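OxyA protein (Actinoplanes teichomyceticus, PDB 5HH3) probably catalyses a phenolic coupling that cyclises the peptide precursor during glycopeptide antibiotic biosynthesis, using a haem-bound cytochrome P450 scaffold. Local coordinates at residues H20-F25 and L383-F388. Sequence-based numbering, arbitrary orientation.
Sequences HRRDRF and LGPPPF
Two irregular segments of the chain lie side by side, with CA atoms 5.8 Å apart at R21/P386 and 7.5 Å at R22/F388. They bury 376 Å² between them without a direct hydrogen bond. The 20-25 backbone is extended from R21 to D23, then R24 (56/-112) and F25 (-95/-8) form a near type II' turn linking strand 22-23 to antiparallel strand 26-27. In 383-388, P385 and P386 have polyproline-like angles, and a cis peptide precedes P387.

F388 contributes most, its flat phenyl ring meeting both R22 and F25. The t rotamer (chi1 -157°) brings the ring edge to one face of the R22 guanidinium, R22 NH1 lying 3.2 Å from F388 CD2. F388 CE2 comes within 3.6 Å of R24 O, and CZ within 4.3 Å of F25 CD1. R22 folds back (m, m, m) so that NH2 donates a hydrogen bond to F25 O (2.9 Å) and another to L282 O, while NH1 pairs with E286. A planar guanidinium suits this, offering a face to the ring and several N-H donors.

This joins the segment after N-terminal helix 8-19 of the P450 fold to the C-terminal loop between strands 373-374 and 394-396, with F388 also resting on A249 and W252 of helix 225-256.

P386, a rigid, compact ring with CA-to-CB directed toward 20-25, has CG 3.5 Å from H20 O and 3.8 Å from R21 N. L383 CD1, a methyl without polar demands, touches R22 O and R24 O, both at 3.9 Å. R21, salt-bridged to E18, sends NH1 to a water (2.7 Å) that donates to G384 O (2.8 Å).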
loop_
_atom_site.group_PDB
_atom_site.type_symbol
_atom_site.label_atom_id
_atom_site.label_comp_id
_atom_site.label_asym_id
_atom_site.label_seq_id
_atom_site.Cartn_x
_atom_site.Cartn_y
_atom_site.Cartn_z
ATOM N N HIS B 20 -5.823 -5.522 13.210
ATOM C CA HIS B 20 -6.367 -6.866 13.085
ATOM C C HIS B 20 -5.347 -7.984 13.235
ATOM O O HIS B 20 -5.589 -9.097 12.797
ATOM C CB HIS B 20 -7.150 -6.971 11.771
ATOM C CG HIS B 20 -8.400 -6.177 11.805
ATOM N ND1 HIS B 20 -8.428 -4.835 11.510
ATOM C CD2 HIS B 20 -9.633 -6.487 12.263
ATOM C CE1 HIS B 20 -9.649 -4.369 11.698
ATOM N NE2 HIS B 20 -10.396 -5.351 12.167
ATOM N N ARG B 21 -4.227 -7.674 13.869
ATOM C CA ARG B 21 -3.359 -8.692 14.473
ATOM C C ARG B 21 -4.137 -9.343 15.619
ATOM O O ARG B 21 -5.229 -8.887 15.960
ATOM C CB ARG B 21 -2.074 -8.049 14.987
ATOM C CG ARG B 21 -1.210 -7.467 13.883
ATOM C CD ARG B 21 0.130 -7.029 14.427
ATOM N NE ARG B 21 0.997 -6.469 13.383
ATOM C CZ ARG B 21 1.652 -7.169 12.443
ATOM N NH1 ARG B 21 1.570 -8.504 12.367
ATOM N NH2 ARG B 21 2.411 -6.514 11.556
ATOM N N ARG B 22 -3.605 -10.411 16.195
ATOM C CA ARG B 22 -4.334 -11.184 17.202
ATOM C C ARG B 22 -3.427 -11.492 18.379
ATOM O O ARG B 22 -2.229 -11.696 18.204
ATOM C CB ARG B 22 -4.859 -12.507 16.624
ATOM C CG ARG B 22 -5.656 -12.381 15.337
ATOM C CD ARG B 22 -7.061 -11.861 15.569
ATOM N NE ARG B 22 -7.969 -12.853 16.135
ATOM C CZ ARG B 22 -8.809 -13.643 15.461
ATOM N NH1 ARG B 22 -8.880 -13.636 14.129
ATOM N NH2 ARG B 22 -9.596 -14.465 16.145
ATOM N N ASP B 23 -4.009 -11.518 19.568
ATOM C CA ASP B 23 -3.326 -12.007 20.762
ATOM C C ASP B 23 -3.877 -13.406 20.997
ATOM O O ASP B 23 -4.957 -13.575 21.594
ATOM C CB ASP B 23 -3.591 -11.098 21.955
ATOM C CG ASP B 23 -2.910 -11.589 23.227
ATOM O OD1 ASP B 23 -2.103 -12.552 23.186
ATOM O OD2 ASP B 23 -3.184 -11.006 24.286
ATOM N N ARG B 24 -3.148 -14.398 20.487
ATOM C CA ARG B 24 -3.664 -15.761 20.386
ATOM C C ARG B 24 -4.984 -15.731 19.579
ATOM O O ARG B 24 -4.933 -15.419 18.403
ATOM C CB ARG B 24 -3.737 -16.418 21.778
ATOM C CG ARG B 24 -2.391 -16.388 22.502
ATOM C CD ARG B 24 -2.370 -17.110 23.850
ATOM N NE ARG B 24 -2.461 -18.564 23.663
ATOM C CZ ARG B 24 -3.546 -19.322 23.868
ATOM N NH1 ARG B 24 -4.690 -18.792 24.308
ATOM N NH2 ARG B 24 -3.484 -20.641 23.645
ATOM N N PHE B 25 -6.140 -15.996 20.184
ATOM C CA PHE B 25 -7.429 -15.934 19.488
ATOM C C PHE B 25 -8.161 -14.604 19.634
ATOM O O PHE B 25 -9.192 -14.400 18.983
ATOM C CB PHE B 25 -8.360 -17.052 19.992
ATOM C CG PHE B 25 -7.781 -18.416 19.834
ATOM C CD1 PHE B 25 -7.750 -19.013 18.585
ATOM C CD2 PHE B 25 -7.226 -19.078 20.904
ATOM C CE1 PHE B 25 -7.202 -20.269 18.418
ATOM C CE2 PHE B 25 -6.669 -20.340 20.741
ATOM C CZ PHE B 25 -6.653 -20.929 19.498
ATOM N N LEU B 383 2.367 -16.082 14.817
ATOM C CA LEU B 383 1.357 -15.648 13.881
ATOM C C LEU B 383 1.992 -14.683 12.898
ATOM O O LEU B 383 2.751 -13.799 13.301
ATOM C CB LEU B 383 0.215 -14.968 14.630
ATOM C CG LEU B 383 -0.539 -15.866 15.609
ATOM C CD1 LEU B 383 -1.607 -15.047 16.314
ATOM C CD2 LEU B 383 -1.160 -17.051 14.887
ATOM N N GLY B 384 1.684 -14.859 11.612
ATOM C CA GLY B 384 2.167 -13.983 10.554
ATOM C C GLY B 384 1.300 -12.744 10.446
ATOM O O GLY B 384 0.386 -12.539 11.248
ATOM N N PRO B 385 1.556 -11.910 9.432
ATOM C CA PRO B 385 0.675 -10.779 9.186
ATOM C C PRO B 385 -0.787 -11.240 8.985
ATOM O O PRO B 385 -1.013 -12.351 8.529
ATOM C CB PRO B 385 1.222 -10.185 7.891
ATOM C CG PRO B 385 2.649 -10.603 7.849
ATOM C CD PRO B 385 2.685 -11.959 8.489
ATOM N N PRO B 386 -1.766 -10.401 9.343
ATOM C CA PRO B 386 -3.166 -10.664 9.046
ATOM C C PRO B 386 -3.389 -10.914 7.546
ATOM O O PRO B 386 -2.642 -10.378 6.764
ATOM C CB PRO B 386 -3.876 -9.368 9.460
ATOM C CG PRO B 386 -2.969 -8.719 10.439
ATOM C CD PRO B 386 -1.576 -9.199 10.178
ATOM N N PRO B 387 -4.380 -11.711 7.140
ATOM C CA PRO B 387 -5.350 -12.339 8.041
ATOM C C PRO B 387 -4.824 -13.607 8.755
ATOM O O PRO B 387 -3.834 -14.217 8.306
ATOM C CB PRO B 387 -6.519 -12.652 7.128
ATOM C CG PRO B 387 -5.906 -12.813 5.749
ATOM C CD PRO B 387 -4.691 -11.936 5.715
ATOM N N PHE B 388 -5.516 -13.977 9.839
ATOM C CA PHE B 388 -5.127 -15.034 10.793
ATOM C C PHE B 388 -4.281 -16.152 10.192
ATOM O O PHE B 388 -4.795 -17.030 9.497
ATOM C CB PHE B 388 -6.357 -15.675 11.455
ATOM C CG PHE B 388 -6.057 -16.338 12.785
ATOM C CD1 PHE B 388 -5.382 -17.535 12.863
ATOM C CD2 PHE B 388 -6.452 -15.752 13.955
ATOM C CE1 PHE B 388 -5.111 -18.125 14.104
ATOM C CE2 PHE B 388 -6.181 -16.334 15.204
ATOM C CZ PHE B 388 -5.522 -17.524 15.266
HETATM O O HOH W 1 0.773 -10.842 13.441
#